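Local coordinates for NIPSNAP domain protein (Burkholderia xenovorans, PDB 5K9F), which is of unknown function but belongs to the NipSnap family, with a dimeric alpha-beta-barrel type fold that holds oxamic acid in a pocket, at residues Gly40-Leu45 with Arg73-Leu78. Numbering follows the deposited sequence. Where two conformers were deposited one is given.
Sequences GALGRL and RRKAIL
Arg74 NH1 donates a hydrogen bond to Ala41 O (3.0 Å, with an N-H...O angle of 146°) and a second to a water, which in turn donates to Gly40 O. In this ferredoxin-like alpha-beta fold of the dimeric alpha-beta-barrel clan, helix 68-79 thus binds the C-terminal end of helix 35-42, where the last carbonyls lack the amide partners of a further turn. An arginine suits this place: its cationic end probably complements the negative end of the helix dipole. The bond is bent, and NH1 approaches from above the carbonyl plane of Ala41, not on a lone pair. The chain of Arg74, extended from CG to NE, runs alongside the helix end, with CD 3.3 Å from Leu42 O, while a salt bridge from NE to Asp70 helps fix the guanidinium. Gly43 leaves the helix with positive phi, at backbone angles that suit glycine, which has no CB to press on the carbonyl before it. Beside this polar edge the small methyl of Ala41 lets the helices approach closely, resting 3.8 Å from Leu78 CB. Leu42 starts away from helix 68-79, with CG beside its own backbone N (chi1 -63°), yet its CD2 reaches back to 4.0 Å from Arg74 CB. Leu42 also packs on Trp63 of the sheet. The side chain of Leu78 lies about 6 Å from the bound oxamic acid, and Leu78 CD2 is 4.3 Å from Leu42 CG.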
ATOM      1  N   GLY A  40       2.639 -21.539  26.702  1.00 23.33           N
ATOM      2  CA  GLY A  40       2.220 -22.852  27.161  1.00 24.37           C
ATOM      3  C   GLY A  40       1.223 -23.502  26.220  1.00 26.98           C
ATOM      4  O   GLY A  40       1.285 -24.707  25.971  1.00 28.53           O
ATOM      5  N   ALA A  41       0.305 -22.710  25.673  1.00 20.19           N
ATOM      6  CA  ALA A  41      -0.718 -23.252  24.787  1.00 20.41           C
ATOM      7  C   ALA A  41      -0.184 -23.496  23.382  1.00 22.12           C
ATOM      8  O   ALA A  41      -0.487 -24.528  22.768  1.00 20.03           O
ATOM      9  CB  ALA A  41      -1.913 -22.301  24.724  1.00 18.96           C
ATOM     10  N   LEU A  42       0.579 -22.544  22.844  1.00 18.30           N
ATOM     11  CA  LEU A  42       0.985 -22.612  21.445  1.00 15.37           C
ATOM     12  C   LEU A  42       2.233 -23.454  21.233  1.00 20.72           C
ATOM     13  O   LEU A  42       2.393 -24.049  20.160  1.00 20.40           O
ATOM     14  CB  LEU A  42       1.211 -21.203  20.894  1.00 15.16           C
ATOM     15  CG  LEU A  42      -0.030 -20.308  20.878  1.00 15.98           C
ATOM     16  CD1 LEU A  42       0.245 -18.983  20.161  1.00 17.13           C
ATOM     17  CD2 LEU A  42      -1.228 -21.010  20.256  1.00 16.92           C
ATOM     18  N   GLY A  43       3.161 -23.510  22.186  0.57 18.63           N
ATOM     19  CA  GLY A  43       4.201 -24.525  22.088  0.57 20.63           C
ATOM     20  C   GLY A  43       5.634 -24.148  21.737  0.57 23.73           C
ATOM     21  O   GLY A  43       6.560 -24.564  22.442  0.57 25.11           O
ATOM     22  N   ARG A  44       5.851 -23.412  20.644  1.00 19.40           N
ATOM     23  CA  ARG A  44       7.200 -23.051  20.196  1.00 19.07           C
ATOM     24  C   ARG A  44       7.259 -21.594  19.747  1.00 16.08           C
ATOM     25  O   ARG A  44       6.947 -21.285  18.595  1.00 18.78           O
ATOM     26  CB  ARG A  44       7.624 -23.987  19.069  1.00 20.18           C
ATOM     27  CG  ARG A  44       9.062 -23.843  18.601  1.00 26.84           C
ATOM     28  CD  ARG A  44       9.551 -25.139  17.940  1.00 49.95           C
ATOM     29  NE  ARG A  44       8.706 -25.562  16.819  1.00 62.15           N
ATOM     30  CZ  ARG A  44       7.909 -26.629  16.832  1.00 60.36           C
ATOM     31  NH1 ARG A  44       7.179 -26.928  15.765  1.00 52.73           N
ATOM     32  NH2 ARG A  44       7.843 -27.401  17.906  1.00 59.03           N
ATOM     33  N   LEU A  45       7.694 -20.709  20.650  1.00 17.32           N
ATOM     34  CA  LEU A  45       7.974 -19.320  20.279  1.00 14.42           C
ATOM     35  C   LEU A  45       9.331 -19.260  19.595  1.00 17.94           C
ATOM     36  O   LEU A  45      10.335 -19.707  20.165  1.00 21.38           O
ATOM     37  CB  LEU A  45       7.958 -18.424  21.516  1.00 16.73           C
ATOM     38  CG  LEU A  45       8.286 -16.938  21.301  1.00 15.38           C
ATOM     39  CD1 LEU A  45       7.256 -16.304  20.383  1.00 15.77           C
ATOM     40  CD2 LEU A  45       8.332 -16.205  22.636  1.00 21.07           C
ATOM     41  N   ARG A  73      -5.870 -26.381  16.802  1.00 15.50           N
ATOM     42  CA  ARG A  73      -6.189 -26.944  18.112  1.00 15.43           C
ATOM     43  C   ARG A  73      -5.632 -26.068  19.230  1.00 16.70           C
ATOM     44  O   ARG A  73      -6.330 -25.752  20.202  1.00 17.54           O
ATOM     45  CB  ARG A  73      -5.625 -28.364  18.196  1.00 17.17           C
ATOM     46  CG  ARG A  73      -6.026 -29.151  19.440  1.00 19.53           C
ATOM     47  CD  ARG A  73      -5.334 -30.521  19.475  1.00 21.85           C
ATOM     48  NE  ARG A  73      -3.881 -30.402  19.596  1.00 20.99           N
ATOM     49  CZ  ARG A  73      -3.233 -30.318  20.753  1.00 26.59           C
ATOM     50  NH1 ARG A  73      -3.907 -30.359  21.895  1.00 24.31           N
ATOM     51  NH2 ARG A  73      -1.912 -30.197  20.772  1.00 26.76           N
ATOM     52  N   ARG A  74      -4.371 -25.657  19.100  1.00 17.73           N
ATOM     53  CA  ARG A  74      -3.733 -24.902  20.171  1.00 17.90           C
ATOM     54  C   ARG A  74      -4.313 -23.499  20.281  1.00 16.23           C
ATOM     55  O   ARG A  74      -4.436 -22.960  21.389  1.00 17.19           O
ATOM     56  CB  ARG A  74      -2.220 -24.864  19.941  1.00 19.06           C
ATOM     57  CG  ARG A  74      -1.568 -26.245  20.142  1.00 16.49           C
ATOM     58  CD  ARG A  74      -0.092 -26.241  19.739  1.00 19.45           C
ATOM     59  NE  ARG A  74       0.598 -27.501  20.041  1.00 19.54           N
ATOM     60  CZ  ARG A  74       1.292 -27.727  21.157  1.00 22.50           C
ATOM     61  NH1 ARG A  74       1.366 -26.792  22.096  1.00 24.12           N
ATOM     62  NH2 ARG A  74       1.905 -28.890  21.344  1.00 23.91           N
ATOM     63  N   LYS A  75      -4.669 -22.881  19.150  1.00 16.38           N
ATOM     64  CA  LYS A  75      -5.278 -21.555  19.212  1.00 16.05           C
ATOM     65  C   LYS A  75      -6.633 -21.586  19.905  1.00 18.02           C
ATOM     66  O   LYS A  75      -6.990 -20.639  20.618  1.00 18.52           O
ATOM     67  CB  LYS A  75      -5.411 -20.964  17.806  1.00 17.52           C
ATOM     68  CG  LYS A  75      -4.109 -20.452  17.248  1.00 21.13           C
ATOM     69  CD  LYS A  75      -4.278 -19.971  15.810  1.00 21.07           C
ATOM     70  CE  LYS A  75      -5.165 -18.723  15.715  1.00 20.50           C
ATOM     71  NZ  LYS A  75      -4.639 -17.578  16.514  1.00 22.79           N
ATOM     72  N   ALA A  76      -7.409 -22.657  19.708  1.00 17.39           N
ATOM     73  CA  ALA A  76      -8.698 -22.746  20.382  1.00 18.98           C
ATOM     74  C   ALA A  76      -8.509 -22.995  21.872  1.00 19.42           C
ATOM     75  O   ALA A  76      -9.282 -22.490  22.696  1.00 22.69           O
ATOM     76  CB  ALA A  76      -9.555 -23.844  19.752  1.00 23.40           C
ATOM     77  N   ILE A  77      -7.484 -23.773  22.235  1.00 18.56           N
ATOM     78  CA  ILE A  77      -7.165 -23.958  23.647  1.00 19.15           C
ATOM     79  C   ILE A  77      -6.834 -22.621  24.287  1.00 21.54           C
ATOM     80  O   ILE A  77      -7.298 -22.308  25.391  1.00 21.12           O
ATOM     81  CB  ILE A  77      -6.013 -24.964  23.819  1.00 20.42           C
ATOM     82  CG1 ILE A  77      -6.497 -26.377  23.472  1.00 20.75           C
ATOM     83  CG2 ILE A  77      -5.461 -24.912  25.252  1.00 21.61           C
ATOM     84  CD1 ILE A  77      -5.391 -27.388  23.354  1.00 23.24           C
ATOM     85  N   LEU A  78      -6.038 -21.805  23.597  1.00 18.31           N
ATOM     86  CA  LEU A  78      -5.657 -20.517  24.160  1.00 17.39           C
ATOM     87  C   LEU A  78      -6.859 -19.587  24.257  1.00 18.87           C
ATOM     88  O   LEU A  78      -7.084 -18.953  25.295  1.00 19.94           O
ATOM     89  CB  LEU A  78      -4.557 -19.895  23.308  1.00 15.84           C
ATOM     90  CG  LEU A  78      -4.141 -18.485  23.706  1.00 17.41           C
ATOM     91  CD1 LEU A  78      -3.514 -18.497  25.094  1.00 20.73           C
ATOM     92  CD2 LEU A  78      -3.181 -17.961  22.651  1.00 19.35           C
TER
HETATM   93  O   HOH W   1       2.723 -27.273  24.481  1.00 43.39           O